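Local atomic coordinates of Fe-S binding reductase, putative (Thermus thermophilus, PDB entry 2D4P), a protein that is of unknown function but belongs to the GNAT acetyltransferase group and may transfer acyl groups. Residues A82-A87 against Y93-H98; G78-V83 against E113-G118; D12-L17 against R21-G26; R4-E9 against F49-A54. All coordinates share one frame; numbering follows the deposited sequence.

Interaction 1: A82-A87 against Y93-H98; sequences AVVKSA and YEVALH
Val83 is the first residue of 82-87 to meet Val95, and the pair is a small worked example of a beta-alpha-beta crossover. Helix 73-89 returns over the sheet between the parallel strands 61-70 and 94-97, and its short segment passes 8.9 Å from the axis of the last strand. From the helix, Val83 CG1 comes within 4.1 Å of Val95 CG1, the two branches slanting past each other; elsewhere the same side chain rests on Val63 and Phe38. One residue on, Val84 offers CG2 to Val95 CG2 at 4.2 Å, a looser touch made beside Phe115, which also packs on Val84. Ser86 turns its hydroxyl back on the helix: OG donates to Val83 O at 2.7 Å, tilted from the carbonyl plane, and that oxygen also accepts from Ala87 N. The hydroxyl has a second partner in His36 ND1. Val95 serves all three apolar partners with two branches. Its CG1 lies anti to the backbone N (chi1 178°) and faces Val83, which leaves CG2 to Val84 and Ala87. The tightest of these touches comes one turn after Val83, where Ala87 CB sits 3.6 Å from Val95 CG2.

Interaction 2: G78-V83 against E113-G118; sequences GLLRAV and EGFALG
Glu113 and Arg81 meet because each chain has one bend: Glu113 at its second torsion (chi2 -52°) and Arg81 at its third (chi3 -45°), which brings the carboxylate to the edge of the guanidinium. Glu113 stands where helix 104-112 finishes in a Schellman motif, with Gly114 at positive phi as its C-prime residue and Phe115 N bonded back to Leu110 O. The salt bridge is carried by Arg81 NH1, which donates to Glu113 OE2 at 3.2 Å. That oxygen lies in the guanidinium plane, yet the nitrogen approaches it from above the carboxylate, the two planes being turned 65° apart. OE2 also receives Arg77 NE, its stronger partner, so one oxygen is shared by two arginines. Glu113 OE1 lies against the aliphatic part of Arg81, 3.1 Å from Arg81 CG. With an alanine here, Arg77 and Arg81 would probably lose the carboxylate they share, and the Arg81 guanidinium would be freer to turn. One face of that guanidinium lies over Gly78 CA, 3.5 Å above the plane and toward the rim of the group. Below the charges the contact becomes apolar. Leu80 CB lies 4.2 Å from Glu113 CG, and at its far end Leu80 CD2 approaches Phe115 CZ obliquely at 4.4 Å.

Interaction 3: D12-L17 against R21-G26; sequences DRLNRL and RPVSLG
The carboxamide of Asn15 meets the backbone of Val23 with both of its polar atoms. Val23 O lies almost exactly in the amide plane and accepts from Asn15 ND2, 3.1 Å away, on a lone pair and in its own carbonyl plane. On the other half of the group, Val23 N donates to Asn15 OD1 at 2.9 Å, coming in tilted 22° from the carbonyl plane of the amide. One side chain thus grips the N-H and the C=O of a single residue, as a residue on an adjacent antiparallel strand does. Its CG is set beside the backbone N and anti to the carbonyl carbon (chi1 -82°), which swings the amide across to the loop. ND2 has a further acceptor in Leu11 O, one turn back along the helix, and this bond, with the two to Val23, fixes the rotation of the amide. Asn15 OD1 is also flanked by carbon, with Pro22 CA 3.3 Å away and Pro22 CB at 3.5 Å. A leucine in its place would keep much of the bulk but would probably leave both the N-H and the C=O of Val23 without their mates in the helix. Alongside the amide, Leu14 CD1 packs on Val23 CG1 at 4.3 Å. The contact closes the turn between helix 11-16 and helix 25-34, which Ser24 opens as N-cap by bonding Ala27 N, while Leu14 and Val23 both reach Phe49 on strand 45-56.

Interaction 4: R4-E9 against F49-A54; sequences RPFTEE and FALAQA
Phe6 lies in the loop that joins strand 2-4 to helix 11-16, and through it this loop packs an aromatic ring into the core against Ala50 and Leu51 of strand 45-56. From CB the ring is set between the backbone N and the carbonyl carbon (chi1 49°), a crowded position that points it toward the strand. CB and CG make no touch with the strand; contact begins at the far rim of the ring. There Phe6 CE2 lies 4.1 Å from Ala50 O, which stands at the ring edge and near its plane. Phe6 CE2 also approaches Leu51 CD2 at 4.1 Å. At the tip, Phe6 CZ comes closer to the same methyl, with Leu51 CD2 at 3.8 Å in an oblique approach. The two side chains cross at about a right angle. Leu51 CG lies beside its backbone N (chi1 -53°), and the end of the chain brings CD2 nearer the ring; Leu51 also packs on Phe31 of helix 25-34, while Ser37 lies against Phe6. Within the loop, Arg4 NH1 donates to Pro5 O at 3.1 Å, and Thr7 OG1 gives its hydrogen to the anti lone pair of Glu9 OE1 at 2.7 Å. What joins loop and strand is therefore mainly apolar contact, with a carbonyl oxygen at the ring edge, in which shape and burial count; the loop's directional bonds include those to Asp10, Glu41 and Arg29.

In the fold
From the N terminus, interaction 4 comes first and spans farthest, bringing the loop after strand 2-4 against strand 45-56. Interaction 3 falls wholly within that span, closing the short turn between helix 11-16 and helix 25-34; the two meet where Leu14 and Leu17 pack on Phe49. Later in the chain, interactions 1 and 2 both start from helix 73-89 and share Ala82 and Val83. Interaction 1 closes the near return to strand 94-97, and interaction 2, which encloses it, the longer one past helix 104-112. Val83 and Leu79 then reach Phe49, Ala50 and Ala52, so strand 45-56 links the pieces packed on the two faces of the sheet.

Interaction 1: A82-A87 against Y93-H98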
# COMPACT_ATOMS: atom_id res chain seq x y z
N ALA A 82 8.53 3.48 -0.27
CA ALA A 82 8.61 3.11 -1.68
C ALA A 82 7.42 3.73 -2.42
O ALA A 82 7.55 4.26 -3.51
CB ALA A 82 8.63 1.59 -1.83
N VAL A 83 6.25 3.67 -1.79
CA VAL A 83 5.07 4.29 -2.39
C VAL A 83 5.27 5.81 -2.55
O VAL A 83 5.01 6.36 -3.63
CB VAL A 83 3.78 4.00 -1.61
CG1 VAL A 83 2.64 4.83 -2.17
CG2 VAL A 83 3.45 2.47 -1.64
N VAL A 84 5.75 6.47 -1.51
CA VAL A 84 5.97 7.92 -1.51
C VAL A 84 6.97 8.28 -2.59
O VAL A 84 6.75 9.22 -3.35
CB VAL A 84 6.37 8.46 -0.10
CG1 VAL A 84 6.91 9.88 -0.17
CG2 VAL A 84 5.18 8.41 0.81
N LYS A 85 8.10 7.57 -2.65
CA LYS A 85 9.08 7.83 -3.71
C LYS A 85 8.44 7.73 -5.12
O LYS A 85 8.66 8.60 -5.96
CB LYS A 85 10.24 6.86 -3.63
CG LYS A 85 11.31 7.15 -4.66
CD LYS A 85 12.44 6.18 -4.54
CE LYS A 85 13.57 6.54 -5.50
NZ LYS A 85 13.11 6.60 -6.90
N SER A 86 7.65 6.69 -5.35
CA SER A 86 7.00 6.50 -6.64
C SER A 86 6.00 7.65 -6.95
O SER A 86 5.80 8.04 -8.09
CB SER A 86 6.32 5.14 -6.70
OG SER A 86 5.09 5.08 -5.97
N ALA A 87 5.41 8.22 -5.90
CA ALA A 87 4.52 9.35 -6.06
C ALA A 87 5.31 10.62 -6.38
O ALA A 87 4.97 11.36 -7.29
CB ALA A 87 3.71 9.52 -4.79
N TYR A 93 0.65 14.81 -6.04
CA TYR A 93 0.50 15.83 -4.99
C TYR A 93 0.45 15.27 -3.58
O TYR A 93 1.02 15.88 -2.68
CB TYR A 93 -0.76 16.64 -5.28
CG TYR A 93 -0.95 17.77 -4.30
CD1 TYR A 93 -0.28 18.98 -4.46
CD2 TYR A 93 -1.79 17.62 -3.19
CE1 TYR A 93 -0.45 20.01 -3.55
CE2 TYR A 93 -1.99 18.66 -2.29
CZ TYR A 93 -1.30 19.84 -2.46
OH TYR A 93 -1.48 20.89 -1.55
N GLU A 94 -0.24 14.16 -3.38
CA GLU A 94 -0.33 13.55 -2.05
C GLU A 94 -0.55 12.07 -2.11
O GLU A 94 -0.94 11.54 -3.14
CB GLU A 94 -1.44 14.19 -1.24
CG GLU A 94 -2.85 14.00 -1.77
CD GLU A 94 -3.88 14.64 -0.85
OE1 GLU A 94 -3.67 15.81 -0.47
OE2 GLU A 94 -4.86 13.97 -0.45
N VAL A 95 -0.29 11.42 -0.99
CA VAL A 95 -0.51 10.01 -0.82
C VAL A 95 -1.48 9.86 0.35
O VAL A 95 -1.33 10.50 1.39
CB VAL A 95 0.80 9.26 -0.51
CG1 VAL A 95 0.56 7.79 -0.28
CG2 VAL A 95 1.90 9.51 -1.63
N ALA A 96 -2.47 9.01 0.17
CA ALA A 96 -3.52 8.81 1.17
C ALA A 96 -3.78 7.34 1.41
O ALA A 96 -3.55 6.50 0.52
CB ALA A 96 -4.83 9.50 0.72
N LEU A 97 -4.29 7.03 2.61
CA LEU A 97 -4.55 5.66 3.01
C LEU A 97 -5.74 5.71 3.98
O LEU A 97 -5.85 6.63 4.79
CB LEU A 97 -3.30 5.13 3.73
CG LEU A 97 -3.18 3.68 4.19
CD1 LEU A 97 -1.74 3.25 4.16
CD2 LEU A 97 -3.73 3.54 5.59
N HIS A 98 -6.63 4.72 3.89
CA HIS A 98 -7.71 4.56 4.87
C HIS A 98 -7.26 3.57 5.97
O HIS A 98 -7.10 2.37 5.73
CB HIS A 98 -9.01 4.10 4.18
CG HIS A 98 -9.48 5.01 3.08
ND1 HIS A 98 -10.29 4.57 2.05
CD2 HIS A 98 -9.29 6.33 2.87
CE1 HIS A 98 -10.54 5.58 1.23
NE2 HIS A 98 -9.95 6.66 1.70

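Interaction 2: G78-V83 against E113-G118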
# COMPACT_ATOMS: atom_id res chain seq x y z
N GLY A 78 9.05 0.82 5.10
CA GLY A 78 9.76 0.76 3.84
C GLY A 78 8.81 0.72 2.66
O GLY A 78 9.08 1.31 1.62
N LEU A 79 7.68 0.03 2.83
CA LEU A 79 6.64 0.03 1.81
C LEU A 79 6.08 1.46 1.61
O LEU A 79 5.91 1.93 0.48
CB LEU A 79 5.52 -0.94 2.16
CG LEU A 79 5.87 -2.43 2.08
CD1 LEU A 79 4.89 -3.26 2.81
CD2 LEU A 79 6.01 -2.88 0.63
N LEU A 80 5.81 2.15 2.71
CA LEU A 80 5.32 3.53 2.60
C LEU A 80 6.33 4.40 1.90
O LEU A 80 5.98 5.21 1.07
CB LEU A 80 4.99 4.10 3.97
CG LEU A 80 3.79 3.44 4.65
CD1 LEU A 80 3.77 3.90 6.10
CD2 LEU A 80 2.47 3.77 3.90
N ARG A 81 7.61 4.22 2.22
CA ARG A 81 8.66 5.02 1.60
C ARG A 81 8.71 4.74 0.10
O ARG A 81 8.92 5.66 -0.72
CB ARG A 81 10.02 4.70 2.25
CG ARG A 81 10.24 5.40 3.59
CD ARG A 81 11.69 5.46 4.05
NE ARG A 81 12.36 4.17 3.89
CZ ARG A 81 12.39 3.20 4.80
NH1 ARG A 81 11.80 3.35 5.98
NH2 ARG A 81 13.03 2.06 4.51
N ALA A 82 8.53 3.48 -0.27
CA ALA A 82 8.61 3.11 -1.68
C ALA A 82 7.42 3.73 -2.42
O ALA A 82 7.55 4.26 -3.51
CB ALA A 82 8.63 1.59 -1.83
N VAL A 83 6.25 3.67 -1.79
CA VAL A 83 5.07 4.29 -2.39
C VAL A 83 5.27 5.81 -2.55
O VAL A 83 5.01 6.36 -3.63
CB VAL A 83 3.78 4.00 -1.61
CG1 VAL A 83 2.64 4.83 -2.17
CG2 VAL A 83 3.45 2.47 -1.64
N GLU A 113 6.85 7.96 8.80
CA GLU A 113 7.08 8.36 7.43
C GLU A 113 6.30 9.61 7.01
O GLU A 113 6.08 9.83 5.80
CB GLU A 113 6.78 7.18 6.50
CG GLU A 113 7.67 5.95 6.70
CD GLU A 113 9.16 6.26 6.68
OE1 GLU A 113 9.59 7.20 5.99
OE2 GLU A 113 9.93 5.56 7.35
N GLY A 114 5.92 10.44 7.97
CA GLY A 114 5.46 11.80 7.67
C GLY A 114 4.00 11.96 7.31
O GLY A 114 3.60 12.99 6.77
N PHE A 115 3.20 10.94 7.58
CA PHE A 115 1.77 11.03 7.34
C PHE A 115 1.05 11.64 8.53
O PHE A 115 1.43 11.43 9.69
CB PHE A 115 1.15 9.67 7.06
CG PHE A 115 1.48 9.10 5.72
CD1 PHE A 115 2.77 8.64 5.45
CD2 PHE A 115 0.51 9.01 4.73
CE1 PHE A 115 3.06 8.10 4.24
CE2 PHE A 115 0.82 8.49 3.50
CZ PHE A 115 2.09 8.06 3.24
N ALA A 116 0.01 12.42 8.24
CA ALA A 116 -0.87 12.99 9.26
C ALA A 116 -2.21 12.27 9.31
O ALA A 116 -2.73 11.75 8.29
CB ALA A 116 -1.08 14.48 8.98
N LEU A 117 -2.82 12.23 10.51
CA LEU A 117 -4.12 11.59 10.65
C LEU A 117 -5.26 12.60 10.74
O LEU A 117 -6.40 12.27 11.09
CB LEU A 117 -4.12 10.67 11.87
CG LEU A 117 -3.06 9.58 11.87
CD1 LEU A 117 -3.25 8.69 13.10
CD2 LEU A 117 -3.08 8.77 10.59
N GLY A 118 -4.96 13.85 10.43
CA GLY A 118 -5.97 14.89 10.42
C GLY A 118 -5.41 16.09 9.72
O GLY A 118 -4.23 16.06 9.32

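Interaction 3: D12-L17 against R21-G26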
# COMPACT_ATOMS: atom_id res chain seq x y z
N ASP A 12 1.99 -16.22 -4.97
CA ASP A 12 2.05 -16.96 -3.70
C ASP A 12 2.63 -16.19 -2.52
O ASP A 12 2.11 -16.28 -1.41
CB ASP A 12 2.83 -18.26 -3.89
CG ASP A 12 2.09 -19.25 -4.74
OD1 ASP A 12 0.89 -19.03 -4.96
OD2 ASP A 12 2.61 -20.30 -5.20
N ARG A 13 3.71 -15.46 -2.76
CA ARG A 13 4.34 -14.61 -1.75
C ARG A 13 3.36 -13.57 -1.24
O ARG A 13 3.27 -13.35 -0.04
CB ARG A 13 5.54 -13.88 -2.33
CG ARG A 13 6.76 -14.71 -2.61
CD ARG A 13 7.88 -13.84 -3.15
NE ARG A 13 9.15 -14.53 -3.29
CZ ARG A 13 9.52 -15.21 -4.36
NH1 ARG A 13 8.70 -15.35 -5.39
NH2 ARG A 13 10.73 -15.78 -4.37
N LEU A 14 2.64 -12.91 -2.16
CA LEU A 14 1.65 -11.92 -1.75
C LEU A 14 0.58 -12.58 -0.87
O LEU A 14 0.22 -12.05 0.16
CB LEU A 14 0.98 -11.26 -2.94
CG LEU A 14 1.85 -10.32 -3.79
CD1 LEU A 14 0.96 -9.63 -4.84
CD2 LEU A 14 2.49 -9.30 -2.93
N ASN A 15 0.12 -13.75 -1.29
CA ASN A 15 -0.98 -14.40 -0.60
C ASN A 15 -0.54 -14.98 0.72
O ASN A 15 -1.33 -15.09 1.66
CB ASN A 15 -1.63 -15.40 -1.54
CG ASN A 15 -2.60 -14.74 -2.48
OD1 ASN A 15 -3.64 -14.26 -2.04
ND2 ASN A 15 -2.25 -14.65 -3.76
N ARG A 16 0.75 -15.28 0.85
CA ARG A 16 1.29 -15.66 2.16
C ARG A 16 1.15 -14.51 3.17
O ARG A 16 1.08 -14.76 4.38
CB ARG A 16 2.76 -16.09 2.05
CG ARG A 16 2.94 -17.57 1.78
CD ARG A 16 4.39 -17.93 1.46
NE ARG A 16 5.22 -17.80 2.65
CZ ARG A 16 6.56 -17.78 2.65
NH1 ARG A 16 7.25 -17.86 1.51
NH2 ARG A 16 7.20 -17.65 3.82
N LEU A 17 1.12 -13.27 2.67
CA LEU A 17 0.93 -12.07 3.49
C LEU A 17 -0.51 -11.56 3.57
O LEU A 17 -0.78 -10.62 4.31
CB LEU A 17 1.78 -10.92 2.93
CG LEU A 17 3.29 -11.17 2.94
CD1 LEU A 17 3.96 -10.31 1.87
CD2 LEU A 17 3.87 -10.94 4.33
N ARG A 21 -7.90 -12.48 3.15
CA ARG A 21 -8.35 -11.67 2.02
C ARG A 21 -7.34 -11.79 0.88
O ARG A 21 -6.40 -11.00 0.75
CB ARG A 21 -8.55 -10.20 2.44
CG ARG A 21 -9.66 -10.00 3.44
CD ARG A 21 -9.64 -8.64 4.11
NE ARG A 21 -9.36 -7.56 3.16
CZ ARG A 21 -8.54 -6.51 3.38
NH1 ARG A 21 -7.88 -6.38 4.55
NH2 ARG A 21 -8.38 -5.59 2.42
N PRO A 22 -7.55 -12.79 0.05
CA PRO A 22 -6.58 -13.13 -0.99
C PRO A 22 -6.49 -12.07 -2.08
O PRO A 22 -7.42 -11.30 -2.35
CB PRO A 22 -7.10 -14.47 -1.56
CG PRO A 22 -8.51 -14.59 -1.12
CD PRO A 22 -8.74 -13.67 0.03
N VAL A 23 -5.32 -12.03 -2.70
CA VAL A 23 -5.04 -11.19 -3.85
C VAL A 23 -5.17 -12.09 -5.06
O VAL A 23 -4.51 -13.14 -5.16
CB VAL A 23 -3.58 -10.62 -3.79
CG1 VAL A 23 -3.32 -9.69 -4.98
CG2 VAL A 23 -3.35 -9.90 -2.48
N SER A 24 -6.04 -11.71 -5.99
CA SER A 24 -6.17 -12.47 -7.23
C SER A 24 -5.05 -12.12 -8.19
O SER A 24 -4.38 -11.09 -8.06
CB SER A 24 -7.53 -12.19 -7.90
OG SER A 24 -7.57 -10.82 -8.36
N LEU A 25 -4.86 -12.98 -9.18
CA LEU A 25 -3.95 -12.71 -10.27
C LEU A 25 -4.33 -11.43 -10.99
O LEU A 25 -3.45 -10.68 -11.37
CB LEU A 25 -3.94 -13.85 -11.28
CG LEU A 25 -2.96 -13.77 -12.44
CD1 LEU A 25 -1.54 -13.58 -11.94
CD2 LEU A 25 -3.05 -15.02 -13.30
N GLY A 26 -5.64 -11.22 -11.17
CA GLY A 26 -6.12 -10.01 -11.82
C GLY A 26 -5.72 -8.76 -11.05
O GLY A 26 -5.28 -7.76 -11.63

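Interaction 4: R4-E9 against F49-A54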
# COMPACT_ATOMS: atom_id res chain seq x y z
N ARG A 4 10.55 -3.99 -3.64
CA ARG A 4 10.60 -4.09 -5.08
C ARG A 4 9.22 -4.23 -5.70
O ARG A 4 8.26 -4.60 -5.02
CB ARG A 4 11.47 -5.29 -5.51
CG ARG A 4 10.98 -6.66 -5.00
CD ARG A 4 11.79 -7.82 -5.59
NE ARG A 4 11.35 -9.14 -5.15
CZ ARG A 4 10.33 -9.83 -5.66
NH1 ARG A 4 9.59 -9.34 -6.65
NH2 ARG A 4 10.06 -11.04 -5.18
N PRO A 5 9.14 -3.96 -7.00
CA PRO A 5 7.92 -4.27 -7.76
C PRO A 5 7.75 -5.76 -7.71
O PRO A 5 8.73 -6.52 -7.63
CB PRO A 5 8.25 -3.85 -9.19
CG PRO A 5 9.32 -2.84 -9.01
CD PRO A 5 10.17 -3.39 -7.87
N PHE A 6 6.49 -6.18 -7.75
CA PHE A 6 6.18 -7.59 -7.84
C PHE A 6 5.70 -7.92 -9.26
O PHE A 6 5.28 -7.03 -10.05
CB PHE A 6 5.15 -8.06 -6.77
CG PHE A 6 3.93 -7.19 -6.66
CD1 PHE A 6 2.93 -7.26 -7.62
CD2 PHE A 6 3.79 -6.28 -5.62
CE1 PHE A 6 1.81 -6.46 -7.53
CE2 PHE A 6 2.67 -5.48 -5.51
CZ PHE A 6 1.68 -5.55 -6.49
N THR A 7 5.82 -9.20 -9.58
CA THR A 7 5.36 -9.79 -10.85
C THR A 7 4.45 -10.97 -10.59
O THR A 7 4.19 -11.34 -9.44
CB THR A 7 6.54 -10.26 -11.75
OG1 THR A 7 7.17 -11.41 -11.17
CG2 THR A 7 7.64 -9.18 -11.81
N GLU A 8 3.97 -11.57 -11.67
CA GLU A 8 3.02 -12.69 -11.54
C GLU A 8 3.61 -13.85 -10.76
O GLU A 8 2.89 -14.57 -10.09
CB GLU A 8 2.51 -13.11 -12.91
CG GLU A 8 1.60 -12.06 -13.50
CD GLU A 8 1.10 -12.40 -14.90
OE1 GLU A 8 1.04 -13.61 -15.23
OE2 GLU A 8 0.77 -11.43 -15.64
N GLU A 9 4.94 -13.98 -10.82
CA GLU A 9 5.67 -15.02 -10.12
C GLU A 9 5.56 -14.89 -8.60
O GLU A 9 5.81 -15.86 -7.87
CB GLU A 9 7.14 -15.01 -10.56
CG GLU A 9 7.40 -15.57 -11.96
CD GLU A 9 6.93 -14.67 -13.13
OE1 GLU A 9 6.84 -13.42 -12.98
OE2 GLU A 9 6.66 -15.23 -14.23
N PHE A 49 3.37 -6.11 1.66
CA PHE A 49 3.11 -5.55 0.33
C PHE A 49 2.22 -4.33 0.44
O PHE A 49 1.50 -4.16 1.43
CB PHE A 49 2.50 -6.61 -0.61
CG PHE A 49 1.09 -7.05 -0.24
CD1 PHE A 49 -0.02 -6.32 -0.62
CD2 PHE A 49 0.90 -8.25 0.43
CE1 PHE A 49 -1.29 -6.74 -0.28
CE2 PHE A 49 -0.38 -8.68 0.77
CZ PHE A 49 -1.46 -7.93 0.40
N ALA A 50 2.27 -3.48 -0.58
CA ALA A 50 1.40 -2.31 -0.67
C ALA A 50 0.79 -2.30 -2.06
O ALA A 50 1.50 -2.39 -3.05
CB ALA A 50 2.17 -1.03 -0.43
N LEU A 51 -0.55 -2.21 -2.12
CA LEU A 51 -1.29 -2.04 -3.37
C LEU A 51 -1.74 -0.61 -3.40
O LEU A 51 -2.48 -0.18 -2.55
CB LEU A 51 -2.51 -2.95 -3.39
CG LEU A 51 -2.22 -4.41 -3.13
CD1 LEU A 51 -3.51 -5.18 -3.32
CD2 LEU A 51 -1.09 -4.98 -3.98
N ALA A 52 -1.22 0.13 -4.36
CA ALA A 52 -1.47 1.57 -4.48
C ALA A 52 -1.65 1.97 -5.94
O ALA A 52 -1.18 1.31 -6.86
CB ALA A 52 -0.36 2.38 -3.83
N GLN A 53 -2.36 3.08 -6.15
CA GLN A 53 -2.72 3.52 -7.49
C GLN A 53 -2.98 5.00 -7.54
O GLN A 53 -3.37 5.62 -6.53
CB GLN A 53 -3.96 2.77 -8.02
CG GLN A 53 -5.23 3.10 -7.24
CD GLN A 53 -6.40 2.23 -7.70
OE1 GLN A 53 -6.83 2.34 -8.86
NE2 GLN A 53 -6.87 1.35 -6.82
N ALA A 54 -2.79 5.57 -8.73
CA ALA A 54 -3.07 6.97 -8.98
C ALA A 54 -4.51 7.22 -9.28
O ALA A 54 -5.13 6.49 -10.09
CB ALA A 54 -2.20 7.51 -10.10